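Local coordinates for protein deoxyribodipyrimidine photo-lyase (Oryza sativa Japonica Group, PDB 3UMV) that uses light energy and a bound FAD to split cyclobutane pyrimidine dimers in ultraviolet-damaged DNA, a repair that rice plants require to survive UV-B exposure, at residues P80-A85 with R141-A146; L420-E425 with S432-C437; A73-P78 with A119-L124; A135-L140 with L326-C331. All blocks are in the same frame, centred on the assembly; numbering follows the deposited sequence.

Contact 1: residues P80-A85 with R141-A146; sequences PFLLSA and RPVREA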
# COMPACT_ATOMS: atom_id res chain seq x y z
N PRO A 80 15.89 5.36 10.52
CA PRO A 80 15.83 4.11 9.75
C PRO A 80 14.68 4.04 8.73
O PRO A 80 14.44 2.96 8.19
CB PRO A 80 15.61 3.06 10.83
CG PRO A 80 14.79 3.77 11.84
CD PRO A 80 15.37 5.16 11.89
N PHE A 81 14.00 5.16 8.50
CA PHE A 81 12.98 5.29 7.44
C PHE A 81 11.63 4.68 7.81
O PHE A 81 11.51 3.92 8.76
CB PHE A 81 13.50 4.70 6.12
CG PHE A 81 14.86 5.24 5.72
CD1 PHE A 81 14.99 6.55 5.31
CD2 PHE A 81 15.99 4.44 5.77
CE1 PHE A 81 16.23 7.07 4.94
CE2 PHE A 81 17.23 4.95 5.41
CZ PHE A 81 17.35 6.26 5.00
N LEU A 82 10.60 5.04 7.05
CA LEU A 82 9.25 4.54 7.33
C LEU A 82 9.21 3.02 7.31
O LEU A 82 9.44 2.38 6.28
CB LEU A 82 8.26 5.10 6.31
CG LEU A 82 6.80 4.71 6.62
CD1 LEU A 82 6.44 5.19 8.03
CD2 LEU A 82 5.88 5.29 5.56
N LEU A 83 8.89 2.44 8.47
CA LEU A 83 8.81 0.99 8.63
C LEU A 83 10.02 0.26 8.06
O LEU A 83 9.90 -0.81 7.46
CB LEU A 83 7.50 0.46 8.04
CG LEU A 83 6.24 0.88 8.82
CD1 LEU A 83 4.97 0.65 8.02
CD2 LEU A 83 6.18 0.19 10.19
N SER A 84 11.20 0.84 8.26
CA SER A 84 12.46 0.23 7.84
C SER A 84 12.57 -0.03 6.33
O SER A 84 13.12 -1.05 5.90
CB SER A 84 12.72 -1.07 8.62
OG SER A 84 12.69 -0.83 10.02
N ALA A 85 12.05 0.90 5.53
CA ALA A 85 12.26 0.85 4.09
C ALA A 85 13.74 0.60 3.78
O ALA A 85 14.63 1.14 4.46
CB ALA A 85 11.80 2.14 3.44
N ARG A 141 0.25 2.70 11.91
CA ARG A 141 0.49 3.45 13.12
C ARG A 141 1.58 4.53 13.03
O ARG A 141 1.41 5.60 13.59
CB ARG A 141 0.65 2.55 14.37
CG ARG A 141 2.03 1.95 14.60
CD ARG A 141 2.03 1.06 15.85
NE ARG A 141 0.99 0.02 15.81
CZ ARG A 141 1.20 -1.23 15.39
NH1 ARG A 141 2.41 -1.62 14.98
NH2 ARG A 141 0.20 -2.10 15.38
N PRO A 142 2.70 4.28 12.31
CA PRO A 142 3.67 5.39 12.32
C PRO A 142 3.18 6.64 11.59
O PRO A 142 3.61 7.76 11.92
CB PRO A 142 4.92 4.81 11.65
CG PRO A 142 4.52 3.51 11.07
CD PRO A 142 3.25 3.04 11.72
N VAL A 143 2.31 6.45 10.61
CA VAL A 143 1.76 7.58 9.87
C VAL A 143 0.72 8.34 10.69
O VAL A 143 0.76 9.56 10.78
CB VAL A 143 1.13 7.12 8.56
CG1 VAL A 143 0.54 8.31 7.84
CG2 VAL A 143 2.17 6.40 7.71
N ARG A 144 -0.23 7.59 11.27
CA ARG A 144 -1.22 8.15 12.17
C ARG A 144 -0.56 8.90 13.31
O ARG A 144 -1.02 9.97 13.68
CB ARG A 144 -2.15 7.06 12.73
CG ARG A 144 -3.02 6.36 11.71
CD ARG A 144 -4.02 5.41 12.37
NE ARG A 144 -5.10 6.11 13.08
CZ ARG A 144 -6.21 5.50 13.51
NH1 ARG A 144 -6.38 4.21 13.32
NH2 ARG A 144 -7.15 6.19 14.15
N GLU A 145 0.51 8.36 13.87
CA GLU A 145 1.18 9.01 14.99
C GLU A 145 1.87 10.29 14.53
O GLU A 145 1.87 11.29 15.25
CB GLU A 145 2.19 8.07 15.64
CG GLU A 145 1.52 6.91 16.36
CD GLU A 145 2.50 5.83 16.80
OE1 GLU A 145 2.04 4.82 17.38
OE2 GLU A 145 3.72 5.98 16.56
N ALA A 146 2.43 10.27 13.33
CA ALA A 146 3.06 11.47 12.80
C ALA A 146 2.02 12.55 12.53
O ALA A 146 2.29 13.73 12.75
CB ALA A 146 3.85 11.16 11.54

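Contact 2: residues L420-E425 with S432-C437; sequences LNDKYE and SGYVGC. With FAD (flavin-adenine dinucleotide), chain I.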
# COMPACT_ATOMS: atom_id res chain seq x y z
N LEU A 420 9.95 -10.37 6.68
CA LEU A 420 10.39 -10.72 5.33
C LEU A 420 9.62 -9.96 4.25
O LEU A 420 10.20 -9.44 3.31
CB LEU A 420 10.26 -12.22 5.10
CG LEU A 420 11.27 -13.01 5.93
CD1 LEU A 420 11.03 -14.51 5.80
CD2 LEU A 420 12.70 -12.64 5.51
N ASN A 421 8.30 -9.92 4.41
CA ASN A 421 7.43 -9.22 3.48
C ASN A 421 7.81 -7.74 3.36
O ASN A 421 7.96 -7.19 2.27
CB ASN A 421 5.98 -9.39 3.96
CG ASN A 421 4.97 -8.74 3.02
OD1 ASN A 421 4.45 -9.39 2.12
ND2 ASN A 421 4.69 -7.45 3.25
N ASP A 422 7.99 -7.10 4.50
CA ASP A 422 8.35 -5.68 4.53
C ASP A 422 9.77 -5.42 4.03
O ASP A 422 10.05 -4.37 3.47
CB ASP A 422 8.15 -5.13 5.94
CG ASP A 422 6.67 -4.95 6.29
OD1 ASP A 422 5.77 -5.34 5.50
OD2 ASP A 422 6.40 -4.37 7.36
N LYS A 423 10.68 -6.38 4.24
CA LYS A 423 12.05 -6.21 3.77
C LYS A 423 12.16 -6.27 2.24
O LYS A 423 12.84 -5.45 1.64
CB LYS A 423 12.97 -7.25 4.41
CG LYS A 423 14.38 -7.22 3.90
CD LYS A 423 15.28 -8.06 4.81
CE LYS A 423 16.74 -7.81 4.50
NZ LYS A 423 17.65 -8.59 5.41
N TYR A 424 11.50 -7.25 1.64
CA TYR A 424 11.72 -7.59 0.24
C TYR A 424 10.66 -7.14 -0.77
O TYR A 424 10.98 -6.91 -1.94
CB TYR A 424 11.92 -9.11 0.12
CG TYR A 424 13.24 -9.57 0.73
CD1 TYR A 424 13.29 -10.28 1.92
CD2 TYR A 424 14.43 -9.25 0.11
CE1 TYR A 424 14.51 -10.70 2.46
CE2 TYR A 424 15.65 -9.66 0.64
CZ TYR A 424 15.68 -10.37 1.81
OH TYR A 424 16.89 -10.76 2.33
N GLU A 425 9.40 -7.07 -0.34
CA GLU A 425 8.34 -6.74 -1.29
C GLU A 425 8.34 -5.25 -1.66
O GLU A 425 8.48 -4.38 -0.81
CB GLU A 425 6.96 -7.15 -0.76
CG GLU A 425 6.79 -8.61 -0.45
CD GLU A 425 6.49 -9.48 -1.67
OE1 GLU A 425 6.03 -10.62 -1.48
OE2 GLU A 425 6.70 -9.02 -2.81
N SER A 432 -2.29 -4.08 3.48
CA SER A 432 -2.53 -5.37 2.83
C SER A 432 -1.44 -6.40 3.09
O SER A 432 -1.69 -7.58 2.95
CB SER A 432 -2.73 -5.20 1.32
OG SER A 432 -3.88 -4.40 1.04
N GLY A 433 -0.23 -5.96 3.42
CA GLY A 433 0.82 -6.87 3.83
C GLY A 433 0.58 -7.45 5.21
O GLY A 433 0.69 -8.66 5.42
N TYR A 434 0.25 -6.57 6.16
CA TYR A 434 -0.10 -7.02 7.49
C TYR A 434 -1.30 -7.94 7.41
O TYR A 434 -1.31 -9.02 8.02
CB TYR A 434 -0.42 -5.84 8.40
CG TYR A 434 0.78 -4.95 8.64
CD1 TYR A 434 0.86 -3.69 8.09
CD2 TYR A 434 1.83 -5.39 9.44
CE1 TYR A 434 1.96 -2.88 8.31
CE2 TYR A 434 2.93 -4.59 9.68
CZ TYR A 434 2.98 -3.33 9.12
OH TYR A 434 4.08 -2.54 9.37
N VAL A 435 -2.30 -7.53 6.64
CA VAL A 435 -3.52 -8.32 6.53
C VAL A 435 -3.31 -9.66 5.82
O VAL A 435 -3.88 -10.67 6.22
CB VAL A 435 -4.72 -7.50 5.98
CG1 VAL A 435 -5.94 -8.40 5.65
CG2 VAL A 435 -5.12 -6.46 7.03
N GLY A 436 -2.47 -9.68 4.78
CA GLY A 436 -2.12 -10.92 4.10
C GLY A 436 -1.46 -11.93 5.04
O GLY A 436 -1.82 -13.11 5.06
N CYS A 437 -0.51 -11.46 5.83
CA CYS A 437 0.17 -12.32 6.80
C CYS A 437 -0.82 -12.81 7.86
O CYS A 437 -0.81 -13.99 8.24
CB CYS A 437 1.34 -11.58 7.45
SG CYS A 437 2.70 -11.26 6.29
PA FAD I . -3.72 -8.54 -8.73
O1A FAD I . -4.23 -9.95 -8.63
O2A FAD I . -3.63 -8.00 -10.13
O5B FAD I . -4.65 -7.62 -7.81
C5B FAD I . -4.92 -6.28 -8.13
C4B FAD I . -4.98 -5.44 -6.85
O4B FAD I . -5.96 -5.91 -5.94
C3B FAD I . -3.68 -5.51 -6.07
O3B FAD I . -2.73 -4.60 -6.57
C2B FAD I . -4.14 -5.12 -4.70
O2B FAD I . -4.37 -3.72 -4.65
C1B FAD I . -5.49 -5.79 -4.62
N9A FAD I . -5.38 -7.12 -3.98
C8A FAD I . -5.22 -8.33 -4.60
N7A FAD I . -5.19 -9.28 -3.63
C5A FAD I . -5.31 -8.68 -2.41
C6A FAD I . -5.34 -9.14 -1.09
N6A FAD I . -5.34 -10.43 -0.79
N1A FAD I . -5.49 -8.24 -0.06
C2A FAD I . -5.61 -6.89 -0.33
N3A FAD I . -5.58 -6.44 -1.63
C4A FAD I . -5.44 -7.32 -2.64
N1 FAD I . -0.49 -6.87 -0.92
C2 FAD I . 0.17 -5.68 -0.95
O2 FAD I . -0.30 -4.78 -1.64
N3 FAD I . 1.32 -5.50 -0.19
C4 FAD I . 1.83 -6.53 0.58
O4 FAD I . 2.85 -6.36 1.25
C4X FAD I . 1.14 -7.73 0.60
N5 FAD I . 1.60 -8.80 1.34
C5X FAD I . 0.89 -9.99 1.37
C6 FAD I . 1.35 -11.06 2.15
C7 FAD I . 0.63 -12.26 2.17
C7M FAD I . 1.14 -13.39 3.03
C8 FAD I . -0.53 -12.39 1.40
C8M FAD I . -1.33 -13.66 1.39
C9 FAD I . -0.96 -11.33 0.63
C9A FAD I . -0.26 -10.13 0.61
N10 FAD I . -0.70 -9.08 -0.17
C10 FAD I . -0.00 -7.90 -0.15
C1' FAD I . -1.95 -9.19 -1.02
C2' FAD I . -1.70 -9.69 -2.48
O2' FAD I . -0.88 -10.86 -2.56
C3' FAD I . -1.08 -8.62 -3.41
O3' FAD I . -1.83 -7.44 -3.32
C4' FAD I . -1.04 -9.05 -4.88
O4' FAD I . -0.28 -10.24 -5.00
C5' FAD I . -0.43 -7.91 -5.69
O5' FAD I . -0.08 -8.25 -7.01
P FAD I . -0.93 -7.64 -8.22
O1P FAD I . -1.07 -6.13 -8.09
O2P FAD I . -0.31 -8.05 -9.53
O3P FAD I . -2.30 -8.46 -7.95

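Contact 3: residues A73-P78 with A119-L124; sequences AFALFP and AEIPAL. With URE (urea), chain M.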
# COMPACT_ATOMS: atom_id res chain seq x y z
N ALA A 73 3.60 19.55 -0.07
CA ALA A 73 4.78 19.25 0.73
C ALA A 73 4.88 17.76 0.99
O ALA A 73 3.87 17.12 1.29
CB ALA A 73 4.75 20.03 2.05
N PHE A 74 6.08 17.20 0.85
CA PHE A 74 6.30 15.78 1.14
C PHE A 74 7.39 15.64 2.18
O PHE A 74 8.48 16.21 2.02
CB PHE A 74 6.70 15.01 -0.12
CG PHE A 74 6.84 13.54 0.11
CD1 PHE A 74 5.76 12.70 -0.12
CD2 PHE A 74 8.02 12.99 0.59
CE1 PHE A 74 5.87 11.34 0.11
CE2 PHE A 74 8.14 11.63 0.81
CZ PHE A 74 7.07 10.80 0.58
N ALA A 75 7.12 14.90 3.25
CA ALA A 75 8.17 14.63 4.25
C ALA A 75 8.65 13.19 4.17
O ALA A 75 7.87 12.26 4.35
CB ALA A 75 7.66 14.94 5.66
N LEU A 76 9.94 13.02 3.89
CA LEU A 76 10.56 11.70 3.96
C LEU A 76 10.95 11.40 5.41
O LEU A 76 11.67 12.18 6.02
CB LEU A 76 11.81 11.65 3.08
CG LEU A 76 12.44 10.25 2.96
CD1 LEU A 76 11.52 9.31 2.16
CD2 LEU A 76 13.82 10.32 2.32
N PHE A 77 10.48 10.29 5.98
CA PHE A 77 10.95 9.91 7.31
C PHE A 77 12.44 9.58 7.20
O PHE A 77 12.85 8.83 6.32
CB PHE A 77 10.19 8.71 7.86
CG PHE A 77 8.75 9.00 8.20
CD1 PHE A 77 8.30 8.90 9.51
CD2 PHE A 77 7.85 9.38 7.22
CE1 PHE A 77 6.97 9.17 9.83
CE2 PHE A 77 6.53 9.65 7.54
CZ PHE A 77 6.09 9.54 8.84
N PRO A 78 13.26 10.14 8.10
CA PRO A 78 14.70 9.88 8.02
C PRO A 78 15.07 8.48 8.53
O PRO A 78 14.24 7.80 9.13
CB PRO A 78 15.28 10.96 8.95
CG PRO A 78 14.21 11.17 9.96
CD PRO A 78 12.91 11.08 9.17
N ALA A 119 8.22 16.81 11.25
CA ALA A 119 8.25 18.05 12.03
C ALA A 119 8.48 19.29 11.16
O ALA A 119 8.16 20.41 11.54
CB ALA A 119 9.31 17.97 13.13
N GLU A 120 9.04 19.08 9.97
CA GLU A 120 9.25 20.16 9.02
C GLU A 120 7.93 20.68 8.44
O GLU A 120 7.85 21.81 7.95
CB GLU A 120 10.21 19.70 7.91
CG GLU A 120 11.64 19.51 8.40
CD GLU A 120 12.55 18.85 7.38
OE1 GLU A 120 12.29 17.68 7.02
OE2 GLU A 120 13.53 19.49 6.94
N ILE A 121 6.89 19.85 8.50
CA ILE A 121 5.58 20.19 7.94
C ILE A 121 4.94 21.34 8.72
O ILE A 121 4.58 22.37 8.14
CB ILE A 121 4.65 18.95 7.91
CG1 ILE A 121 5.22 17.90 6.95
CG2 ILE A 121 3.21 19.33 7.53
CD1 ILE A 121 5.24 18.33 5.49
N PRO A 122 4.81 21.19 10.05
CA PRO A 122 4.25 22.33 10.79
C PRO A 122 5.15 23.57 10.72
O PRO A 122 4.65 24.70 10.71
CB PRO A 122 4.16 21.81 12.23
CG PRO A 122 5.01 20.59 12.27
CD PRO A 122 4.94 20.00 10.90
N ALA A 123 6.46 23.35 10.67
CA ALA A 123 7.38 24.46 10.53
C ALA A 123 7.06 25.26 9.27
O ALA A 123 6.99 26.49 9.31
CB ALA A 123 8.82 23.97 10.50
N LEU A 124 6.86 24.56 8.15
CA LEU A 124 6.54 25.23 6.89
C LEU A 124 5.20 25.96 6.97
O LEU A 124 5.08 27.11 6.57
CB LEU A 124 6.52 24.23 5.73
CG LEU A 124 6.03 24.84 4.41
CD1 LEU A 124 7.10 25.71 3.80
CD2 LEU A 124 5.63 23.75 3.43
C URE M . 8.04 8.34 3.75
O URE M . 7.15 9.18 3.87
N1 URE M . 9.21 8.53 4.32
N2 URE M . 7.84 7.22 3.10

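Contact 4: residues A135-L140 with L326-C331; sequences ADFSPL and LADNFC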
# COMPACT_ATOMS: atom_id res chain seq x y z
N ALA A 135 -4.14 16.74 4.92
CA ALA A 135 -3.36 15.51 4.86
C ALA A 135 -4.15 14.41 4.16
O ALA A 135 -5.37 14.46 4.14
CB ALA A 135 -2.93 15.06 6.25
N ASP A 136 -3.45 13.43 3.59
CA ASP A 136 -4.10 12.22 3.10
C ASP A 136 -4.16 11.17 4.22
O ASP A 136 -3.81 11.45 5.37
CB ASP A 136 -3.51 11.70 1.76
CG ASP A 136 -1.97 11.50 1.80
OD1 ASP A 136 -1.30 11.76 0.76
OD2 ASP A 136 -1.44 11.04 2.83
N PHE A 137 -4.66 9.98 3.89
CA PHE A 137 -4.97 8.99 4.92
C PHE A 137 -4.26 7.66 4.79
O PHE A 137 -4.22 7.06 3.71
CB PHE A 137 -6.48 8.68 4.96
CG PHE A 137 -6.80 7.46 5.79
CD1 PHE A 137 -6.98 6.23 5.18
CD2 PHE A 137 -6.85 7.54 7.17
CE1 PHE A 137 -7.25 5.09 5.95
CE2 PHE A 137 -7.11 6.41 7.95
CZ PHE A 137 -7.30 5.18 7.33
N SER A 138 -3.71 7.20 5.91
CA SER A 138 -3.20 5.83 6.04
C SER A 138 -3.51 5.34 7.44
O SER A 138 -3.41 6.10 8.39
CB SER A 138 -1.69 5.79 5.83
OG SER A 138 -1.18 4.54 6.28
N PRO A 139 -3.87 4.05 7.58
CA PRO A 139 -4.16 3.52 8.91
C PRO A 139 -2.91 3.02 9.64
O PRO A 139 -3.00 2.58 10.79
CB PRO A 139 -5.09 2.33 8.62
CG PRO A 139 -4.64 1.85 7.27
CD PRO A 139 -4.22 3.10 6.51
N LEU A 140 -1.76 3.05 8.99
CA LEU A 140 -0.57 2.48 9.61
C LEU A 140 -0.14 3.34 10.81
O LEU A 140 -0.15 4.57 10.74
CB LEU A 140 0.57 2.38 8.61
CG LEU A 140 0.28 1.41 7.46
CD1 LEU A 140 1.56 1.21 6.67
CD2 LEU A 140 -0.28 0.06 7.97
N LEU A 326 -10.79 -3.69 2.49
CA LEU A 326 -11.00 -4.46 3.71
C LEU A 326 -9.74 -4.44 4.57
O LEU A 326 -9.83 -4.43 5.80
CB LEU A 326 -11.41 -5.90 3.38
CG LEU A 326 -11.47 -6.84 4.60
CD1 LEU A 326 -12.54 -6.45 5.61
CD2 LEU A 326 -11.68 -8.25 4.11
N ALA A 327 -8.56 -4.42 3.94
CA ALA A 327 -7.33 -4.33 4.71
C ALA A 327 -7.19 -2.99 5.41
O ALA A 327 -6.73 -2.95 6.55
CB ALA A 327 -6.09 -4.62 3.84
N ASP A 328 -7.56 -1.89 4.73
CA ASP A 328 -7.59 -0.57 5.40
C ASP A 328 -8.58 -0.58 6.57
O ASP A 328 -8.31 -0.07 7.66
CB ASP A 328 -7.89 0.58 4.43
CG ASP A 328 -6.63 1.32 3.97
OD1 ASP A 328 -6.68 2.56 3.73
OD2 ASP A 328 -5.58 0.65 3.85
N ASN A 329 -9.76 -1.16 6.33
CA ASN A 329 -10.77 -1.29 7.36
C ASN A 329 -10.17 -1.94 8.60
O ASN A 329 -10.30 -1.42 9.71
CB ASN A 329 -11.94 -2.11 6.84
CG ASN A 329 -12.91 -2.51 7.94
OD1 ASN A 329 -12.84 -3.61 8.47
ND2 ASN A 329 -13.80 -1.60 8.31
N PHE A 330 -9.46 -3.04 8.40
CA PHE A 330 -8.93 -3.78 9.53
C PHE A 330 -7.87 -2.99 10.27
O PHE A 330 -7.93 -2.86 11.50
CB PHE A 330 -8.38 -5.13 9.08
CG PHE A 330 -7.76 -5.91 10.20
CD1 PHE A 330 -8.55 -6.57 11.13
CD2 PHE A 330 -6.39 -5.98 10.31
CE1 PHE A 330 -7.96 -7.29 12.17
CE2 PHE A 330 -5.80 -6.71 11.35
CZ PHE A 330 -6.58 -7.36 12.26
N CYS A 331 -6.89 -2.47 9.55
CA CYS A 331 -5.82 -1.74 10.22
C CYS A 331 -6.33 -0.45 10.90
O CYS A 331 -5.84 -0.07 11.96
CB CYS A 331 -4.66 -1.45 9.27
SG CYS A 331 -3.85 -2.92 8.63
O HOH W 1 -4.47 2.20 12.86

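Contact 1: residues P80-A85 with R141-A146
Leu-82 and Pro-142 mark the closest backbone approach, 7.5 Å between their CA atoms, where a tightly curled loop faces the first turn of a helix. Both belong to the alpha/beta domain of the photolyase: residues 80-85 link strand 70-75 to helix 87-106, and residues 141-146 begin helix 141-157. The loop is wound into two overlapping beta-turns, closed by Ser-84 N to Phe-81 O and Ala-85 N to Leu-82 O, with Leu-83 and Ser-84 in left-handed helical backbone geometry. The curl brings two neighbouring leucines to bear on one proline, and everything between the segments is apolar. Leu-82 extends with CG opposite its own backbone N (chi1 -175°), which carries CD1 to within 3.9 Å of Pro-142 CB; the side chain meets the proline ring at about a right angle. Its other methyl, CD2, is a looser neighbour of Val-143 CG2 at 4.4 Å. The carbonyl of Leu-82 is turned to a different task, accepting a hydrogen bond from Arg-429, while its side chain also touches a bound urea. Just before the proline, Arg-141 forms a salt bridge with Asp-338 and a cation-pi contact with Tyr-337. Leu-83 completes the grip on the proline, reaching across the ring with CD2 only 3.8 Å from Pro-142 CG.

Contact 2: residues L420-E425 with S432-C437
The phenol ring of Tyr-434 and the carboxylate of Asp-422 stand almost perpendicular, their planes 88° apart, with OD2 approaching the ring obliquely 3.6 Å from OH. The flavin is the other flat group. One face lies under helix 431-442, where Gly-433 CA is 3.2 Å from flavin N5 and Gly-436 CA is 3.5 Å from flavin C8; lacking side chains, these two residues let the helix backbone settle directly on the ring system. Ser-432 adds CB to this same face and turns OG toward the adenine, so it sits beside both ends of the folded FAD. The flavin edge belongs to Asn-421 on the opposing helix. With CG opposite the backbone N (chi1 -178°), the amide reaches the O4 and N5 side: Asn-421 ND2 donates to flavin O4 over 2.9 Å at a nearly straight 167°, and Asn-421 OD1 lies 3.0 Å from flavin N5. The second hydrogen of Asn-421 ND2 goes to Asp-422 OD1 at 3.3 Å, in the amide plane, which is consistent with the amide being held with its nitrogen toward O4. Asp-422 OD1 is itself held by Arg-429 N, a second-shell clamp on the asparagine. Between the helices, Gly-433 leaves room for the Asn-421 amide, and Cys-437 SG lies 4.4 Å from Asn-421 CB. A U-shaped FAD held among helices is the hallmark of the photolyase and cryptochrome cofactor site; here an asparagine faces N5.

Contact 3: residues A73-P78 with A119-L124
This contact lies in the open alpha/beta sheet of the photolyase domain, where helix 120-127 packs over parallel strand 70-75, running nearly antiparallel to it at 152°. Their short axes come within 9.4 Å, and the strand presents two alanine methyls to the helix. Ala-73 and Ala-75, two apart and so on the same side of the sheet, carry these methyls, and Ile-121 spans both. Its CG1 branch lies beside the backbone N (chi1 -65°), laying CD1 3.9 Å from Ala-73 CB and CG1 4.0 Å from Ala-75 CB. One turn on, Leu-124 brings CD2 to 4.1 Å from Ala-73 CB. Trp-43 of strand 40-44 widens the layer beneath Ile-121, and Phe-112 and Phe-114 do so beneath Leu-124. Phe-74 faces the other side of the sheet, toward a bound urea that also rests near the edge of the Phe-77 ring. The urea's orientation is doubtful, since its N1 is modelled 2.7 Å from Phe-77 N. Helix 120-127 connects strand 111-114 to strand 132-135 and covers strand 70-75 on the way, as in the beta-alpha-beta crossovers of Rossmann-like domains.

Contact 4: residues A135-L140 with L326-C331
Pro-139 wedges against one side of helix 310-333, between Asp-328 and Cys-331, with 5.7 Å between its CA and that of Cys-331. This is the tight part. The proline ring lays CG 3.9 Å from Cys-331 CB and 3.7 Å from Asp-328 OD2, crossing the acidic side chain at about a right angle. The side chains of Phe-137 and Asp-328 approach each other from opposite directions: Phe-137 CE1, at the ring edge, is 3.4 Å from Asp-328 OD1, which lies near the ring plane, with the ring and carboxylate planes 76° apart, so the partly positive rim of the ring meets a negative oxygen. Asp-328 is bent to this position, its chi1 of -99° lying well away from a staggered value. The buried carboxylate is not left to apolar neighbours, for OD1 has a salt bridge to Arg-46 and a hydrogen bond from Asn-170, and Arg-46 also binds the carbonyl of Phe-137. The looser side holds a bound water. There the two backbone carbonyls are joined through it: the water donates to Pro-139 O at 2.6 Å and to Cys-331 O at 2.8 Å. The loop follows strand 132-135 of the sheet and leads into helix 141-157, whereas Ala-327 and Asp-328 of helix 310-333 lean on Ser-432 and Pro-431 of helix 431-442.

In the fold
Contacts 1 and 3 lie wholly in the alpha/beta domain and interleave along the chain, their centres 13 Å apart; Phe-77 of contact 3 touches both segments of contact 1. Strand 132-135 runs into the loop of contact 4, which continues directly into the helix of contact 1, before the chain passes to the helical part and helix 310-333. Contact 2 comes last, on helices 410-424 and 431-442 at the flavin, about 26 Å from contact 3 between centres. Tyr-434 bridges the regions, touching Leu-83 of contact 1 and Leu-140 of contact 4, while Val-435 packs on Phe-330. Contact 4 thus joins the sheet domain to the helical part, which contact 1 meets through Leu-83 and Tyr-434.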